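Local structure of predicted DNA-binding transcriptional regulator (Aliivibrio fischeri ES114, 7DWN) at residues K110-F115 / P122-E127; C143-A148 / E282-I287. The protein probably binds cis-regulatory DNA and controls transcription as a LysR-type regulator, working as a tetramer. All blocks are in the same frame, centred on the assembly; numbering follows the deposited sequence.

In the fold
Both contacts belong to the LysR substrate-binding domain, on one side of its mixed sheet, with centres about 10 Å apart. Contact 1 comes first along the chain and is local, joining the end of helix 101-114 to the start of strand 123-128, with six residues between its segments. Contact 2 opens later and is long-range, bringing helix 279-290 near the C-terminus onto strand 145-149. Strand 94-99 runs parallel between the two strands. The two contacts also touch: Phe-115 CE1 lies 3.4 Å from Ile-287 CD1, and Met-111 of helix 101-114 packs on the same isoleucine. They therefore share one apolar layer, in which helix 279-290 packs against the beta-alpha-beta unit, while strand 123-128 pairs with a strand of a second subunit.

Contact 1 (K110-F115 / P122-E127); sequences KMQQAF and PILSVE
Phe-115 presents a face to Pro-122 and an edge to Leu-124. Pro-122 CD sits over the ring in a CH-pi contact, 3.8 Å from the Phe-115 centroid and 24° off the normal. It is displaced toward the rim, closest to Phe-115 CD1 at 3.5 Å. The opposite face carries the backbone oxygen of Met-111, one helical turn back, so the ring is held between proline and helix backbone. Leu-124 comes in near the ring plane: its CG is 3.8 Å from Phe-115 CE2, with CD1 on the same carbon and CD2 reaching CE2 and CZ. A chi1 of -69° sets the Phe-115 ring opposite its own carbonyl carbon, directed at the strand. These residues close the second half of a beta-alpha-beta unit, in which strand 94-99 leads through helix 101-114 into strand 123-128, and the two strands pair in parallel. Beyond the phenyl edge, the bent chain of Gln-112 runs past Leu-124 in the opposite direction and brings its amide end against the isobutyl group. No hydrogen bond crosses between the segments. Residues 124-126 also form a parallel ladder with a strand of the second subunit, extending the sheet across the interface, and Phe-219 of that subunit packs on Leu-124. Lys-283 of helix 279-290 packs on Pro-122.

Contact 2 (C143-A148 / E282-I287); sequences CDILLA and EKVWSI
Ile-145 meets the benzo edge of Trp-285 at an oblique crossing, with both branches of its side chain engaged. Its CG2 methyl approaches in the plane of the indole, 4.0 Å from Trp-285 CE3 and 4.1 Å from CZ3, while CG1 meets CE3 as well. The contact is therefore with the rim of the six-membered ring. The longer branch continues past the indole to the helix itself: Ile-145 CD1 reaches Trp-285 CB at 4.0 Å and the backbone N of Trp-285 at 3.8 Å, the latter by packing alone. That same methyl group touches Val-284 CG1 at 3.9 Å, so the tip of the isoleucine is shared by two successive helical residues. With chi1 at 179°, Trp-285 extends its CG opposite the backbone nitrogen, and the indole reaches from the flank of the helix to the isoleucine. Val-284 instead directs its CB at the strand. In the periplasmic-binding-protein-like fold of the LysR effector domain, this is a helix-on-sheet contact: helix 279-290 packs against strand 145-149, which lies between parallel strand 94-99 and antiparallel strand 264-272. Those neighbouring strands continue the surface beneath the helix, Val-95 meeting Val-284 and Ala-270 meeting Trp-285. No hydrogen bond joins the two segments; the contact is small, burying 144 Å² in all, and rests on apolar side chains, with Ile-145 as its single residue from the strand side. Polar interactions lie around it. Arg-272 makes a cation-pi interaction with Trp-285 and a salt bridge with Glu-282, tying two residues of the helix to the end of strand 264-272. Glu-282 OE2 also accepts a hydrogen bond from the backbone N of Leu-277.

Contact 1 (K110-F115 / P122-E127)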
loop_
_atom_site.group_PDB
_atom_site.type_symbol
_atom_site.label_atom_id
_atom_site.label_comp_id
_atom_site.label_asym_id
_atom_site.label_seq_id
_atom_site.Cartn_x
_atom_site.Cartn_y
_atom_site.Cartn_z
ATOM N N LYS A 110 13.869 36.348 5.113
ATOM C CA LYS A 110 15.157 36.701 5.705
ATOM C C LYS A 110 16.277 35.796 5.190
ATOM O O LYS A 110 17.372 36.273 4.872
ATOM C CB LYS A 110 15.054 36.639 7.231
ATOM C CG LYS A 110 13.941 37.517 7.802
ATOM C CD LYS A 110 13.808 37.360 9.307
ATOM C CE LYS A 110 13.475 35.926 9.677
ATOM N NZ LYS A 110 12.818 35.839 11.008
ATOM N N MET A 111 16.017 34.490 5.102
ATOM C CA MET A 111 16.963 33.561 4.484
ATOM C C MET A 111 17.288 33.970 3.051
ATOM O O MET A 111 18.449 33.918 2.620
ATOM C CB MET A 111 16.364 32.156 4.497
ATOM C CG MET A 111 17.247 31.056 5.030
ATOM S SD MET A 111 16.368 29.489 4.898
ATOM C CE MET A 111 14.764 29.956 5.550
ATOM N N GLN A 112 16.258 34.351 2.295
ATOM C CA GLN A 112 16.423 34.734 0.900
ATOM C C GLN A 112 17.323 35.950 0.779
ATOM O O GLN A 112 18.131 36.046 -0.151
ATOM C CB GLN A 112 15.051 35.016 0.285
ATOM C CG GLN A 112 15.056 35.271 -1.211
ATOM C CD GLN A 112 15.062 33.989 -2.016
ATOM O OE1 GLN A 112 15.076 32.893 -1.456
ATOM N NE2 GLN A 112 15.048 34.120 -3.336
ATOM N N GLN A 113 17.194 36.893 1.711
ATOM C CA GLN A 113 18.110 38.023 1.703
ATOM C C GLN A 113 19.511 37.600 2.132
ATOM O O GLN A 113 20.507 38.122 1.617
ATOM C CB GLN A 113 17.590 39.149 2.594
ATOM C CG GLN A 113 18.450 40.400 2.526
ATOM C CD GLN A 113 18.808 40.784 1.101
ATOM O OE1 GLN A 113 17.959 40.780 0.209
ATOM N NE2 GLN A 113 20.077 41.112 0.880
ATOM N N ALA A 114 19.612 36.651 3.069
ATOM C CA ALA A 114 20.926 36.154 3.469
ATOM C C ALA A 114 21.656 35.509 2.298
ATOM O O ALA A 114 22.892 35.487 2.270
ATOM C CB ALA A 114 20.802 35.159 4.622
ATOM N N PHE A 115 20.908 34.971 1.335
ATOM C CA PHE A 115 21.527 34.428 0.127
ATOM C C PHE A 115 22.251 35.485 -0.702
ATOM O O PHE A 115 23.048 35.121 -1.576
ATOM C CB PHE A 115 20.479 33.745 -0.752
ATOM C CG PHE A 115 19.931 32.476 -0.172
ATOM C CD1 PHE A 115 20.710 31.669 0.639
ATOM C CD2 PHE A 115 18.633 32.087 -0.446
ATOM C CE1 PHE A 115 20.197 30.496 1.164
ATOM C CE2 PHE A 115 18.118 30.920 0.079
ATOM C CZ PHE A 115 18.900 30.124 0.884
ATOM N N PRO A 122 21.353 29.951 -3.514
ATOM C CA PRO A 122 20.660 28.677 -3.722
ATOM C C PRO A 122 19.183 28.907 -3.987
ATOM O O PRO A 122 18.630 29.973 -3.714
ATOM C CB PRO A 122 20.881 27.927 -2.399
ATOM C CG PRO A 122 22.063 28.596 -1.773
ATOM C CD PRO A 122 21.985 30.032 -2.186
ATOM N N ILE A 123 18.551 27.883 -4.545
ATOM C CA ILE A 123 17.156 27.946 -4.960
ATOM C C ILE A 123 16.321 27.125 -3.990
ATOM O O ILE A 123 16.647 25.966 -3.709
ATOM C CB ILE A 123 16.974 27.444 -6.401
ATOM C CG1 ILE A 123 17.879 28.224 -7.359
ATOM C CG2 ILE A 123 15.535 27.588 -6.808
ATOM C CD1 ILE A 123 17.555 29.695 -7.439
ATOM N N LEU A 124 15.246 27.725 -3.483
ATOM C CA LEU A 124 14.359 27.080 -2.525
ATOM C C LEU A 124 13.095 26.589 -3.216
ATOM O O LEU A 124 12.543 27.272 -4.085
ATOM C CB LEU A 124 13.977 28.044 -1.400
ATOM C CG LEU A 124 15.087 28.695 -0.574
ATOM C CD1 LEU A 124 14.496 29.722 0.380
ATOM C CD2 LEU A 124 15.875 27.644 0.190
ATOM N N SER A 125 12.638 25.403 -2.823
ATOM C CA SER A 125 11.308 24.905 -3.167
ATOM C C SER A 125 10.595 24.654 -1.844
ATOM O O SER A 125 10.839 23.637 -1.187
ATOM C CB SER A 125 11.380 23.640 -4.016
ATOM O OG SER A 125 10.127 22.982 -4.041
ATOM N N VAL A 126 9.729 25.582 -1.449
ATOM C CA VAL A 126 9.108 25.572 -0.128
ATOM C C VAL A 126 7.671 25.090 -0.265
ATOM O O VAL A 126 6.850 25.731 -0.933
ATOM C CB VAL A 126 9.163 26.960 0.526
ATOM C CG1 VAL A 126 8.667 26.882 1.961
ATOM C CG2 VAL A 126 10.580 27.510 0.473
ATOM N N GLU A 127 7.363 23.969 0.375
ATOM C CA GLU A 127 6.022 23.406 0.383
ATOM C C GLU A 127 5.496 23.360 1.809
ATOM O O GLU A 127 6.256 23.112 2.752
ATOM C CB GLU A 127 6.007 22.004 -0.233
ATOM C CG GLU A 127 6.285 21.988 -1.729
ATOM C CD GLU A 127 5.129 22.540 -2.544
ATOM O OE1 GLU A 127 3.990 22.056 -2.361
ATOM O OE2 GLU A 127 5.357 23.460 -3.358
#

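Contact 2 (C143-A148 / E282-I287)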
loop_
_atom_site.group_PDB
_atom_site.type_symbol
_atom_site.label_atom_id
_atom_site.label_comp_id
_atom_site.label_asym_id
_atom_site.label_seq_id
_atom_site.Cartn_x
_atom_site.Cartn_y
_atom_site.Cartn_z
ATOM N N CYS A 143 11.719 15.647 1.145
ATOM C CA CYS A 143 12.198 16.994 1.415
ATOM C C CYS A 143 13.534 16.903 2.137
ATOM O O CYS A 143 13.818 15.923 2.830
ATOM C CB CYS A 143 11.195 17.809 2.246
ATOM S SG CYS A 143 10.824 17.131 3.875
ATOM N N ASP A 144 14.357 17.935 1.958
ATOM C CA ASP A 144 15.682 17.972 2.561
ATOM C C ASP A 144 15.658 18.528 3.979
ATOM O O ASP A 144 16.301 17.970 4.875
ATOM C CB ASP A 144 16.628 18.805 1.693
ATOM C CG ASP A 144 16.691 18.312 0.260
ATOM O OD1 ASP A 144 16.736 17.080 0.057
ATOM O OD2 ASP A 144 16.686 19.156 -0.661
ATOM N N ILE A 145 14.930 19.621 4.197
ATOM C CA ILE A 145 14.891 20.310 5.480
ATOM C C ILE A 145 13.442 20.628 5.818
ATOM O O ILE A 145 12.677 21.074 4.957
ATOM C CB ILE A 145 15.746 21.596 5.456
ATOM C CG1 ILE A 145 17.212 21.255 5.181
ATOM C CG2 ILE A 145 15.608 22.360 6.766
ATOM C CD1 ILE A 145 18.053 22.450 4.800
ATOM N N LEU A 146 13.067 20.394 7.071
ATOM C CA LEU A 146 11.717 20.636 7.557
ATOM C C LEU A 146 11.743 21.793 8.547
ATOM O O LEU A 146 12.518 21.774 9.503
ATOM C CB LEU A 146 11.151 19.379 8.222
ATOM C CG LEU A 146 9.807 19.495 8.937
ATOM C CD1 LEU A 146 8.757 20.012 7.978
ATOM C CD2 LEU A 146 9.398 18.147 9.504
ATOM N N LEU A 147 10.908 22.798 8.318
ATOM C CA LEU A 147 10.776 23.917 9.248
ATOM C C LEU A 147 9.467 23.718 9.998
ATOM O O LEU A 147 8.387 23.944 9.448
ATOM C CB LEU A 147 10.811 25.254 8.512
ATOM C CG LEU A 147 12.166 25.916 8.249
ATOM C CD1 LEU A 147 13.109 25.005 7.477
ATOM C CD2 LEU A 147 11.964 27.223 7.503
ATOM N N ALA A 148 9.550 23.280 11.252
ATOM C CA ALA A 148 8.335 22.936 11.980
ATOM C C ALA A 148 8.482 23.366 13.430
ATOM O O ALA A 148 9.500 23.931 13.828
ATOM C CB ALA A 148 8.022 21.440 11.862
ATOM N N GLU A 282 23.304 21.871 2.421
ATOM C CA GLU A 282 24.126 22.213 3.575
ATOM C C GLU A 282 24.246 23.721 3.747
ATOM O O GLU A 282 24.288 24.204 4.883
ATOM C CB GLU A 282 25.509 21.573 3.452
ATOM C CG GLU A 282 25.495 20.046 3.425
ATOM C CD GLU A 282 25.105 19.419 4.758
ATOM O OE1 GLU A 282 24.963 20.155 5.758
ATOM O OE2 GLU A 282 24.946 18.180 4.805
ATOM N N LYS A 283 24.279 24.481 2.650
ATOM C CA LYS A 283 24.310 25.936 2.778
ATOM C C LYS A 283 23.025 26.459 3.414
ATOM O O LYS A 283 23.063 27.311 4.312
ATOM C CB LYS A 283 24.536 26.590 1.416
ATOM C CG LYS A 283 24.378 28.106 1.447
ATOM C CD LYS A 283 25.024 28.769 0.246
ATOM C CE LYS A 283 24.868 30.281 0.308
ATOM N NZ LYS A 283 25.490 30.859 1.534
ATOM N N VAL A 284 21.873 25.962 2.955
ATOM C CA VAL A 284 20.603 26.395 3.534
ATOM C C VAL A 284 20.532 26.015 5.009
ATOM O O VAL A 284 20.076 26.802 5.849
ATOM C CB VAL A 284 19.419 25.817 2.739
ATOM C CG1 VAL A 284 18.111 26.142 3.437
ATOM C CG2 VAL A 284 19.419 26.377 1.328
ATOM N N TRP A 285 20.999 24.811 5.350
ATOM C CA TRP A 285 20.989 24.386 6.745
ATOM C C TRP A 285 21.892 25.268 7.597
ATOM O O TRP A 285 21.528 25.642 8.718
ATOM C CB TRP A 285 21.414 22.923 6.851
ATOM C CG TRP A 285 21.456 22.414 8.257
ATOM C CD1 TRP A 285 22.547 22.347 9.074
ATOM C CD2 TRP A 285 20.354 21.904 9.016
ATOM N NE1 TRP A 285 22.194 21.821 10.292
ATOM C CE2 TRP A 285 20.852 21.542 10.283
ATOM C CE3 TRP A 285 18.994 21.715 8.747
ATOM C CZ2 TRP A 285 20.040 21.004 11.277
ATOM C CZ3 TRP A 285 18.192 21.177 9.735
ATOM C CH2 TRP A 285 18.716 20.829 10.983
ATOM N N SER A 286 23.075 25.612 7.082
ATOM C CA SER A 286 23.979 26.488 7.818
ATOM C C SER A 286 23.358 27.859 8.043
ATOM O O SER A 286 23.485 28.436 9.130
ATOM C CB SER A 286 25.305 26.619 7.068
ATOM O OG SER A 286 26.073 27.700 7.567
ATOM N N ILE A 287 22.681 28.397 7.027
ATOM C CA ILE A 287 22.059 29.708 7.181
ATOM C C ILE A 287 20.895 29.644 8.163
ATOM O O ILE A 287 20.656 30.597 8.917
ATOM C CB ILE A 287 21.638 30.247 5.802
ATOM C CG1 ILE A 287 22.891 30.517 4.966
ATOM C CG2 ILE A 287 20.804 31.513 5.940
ATOM C CD1 ILE A 287 22.631 30.735 3.504
#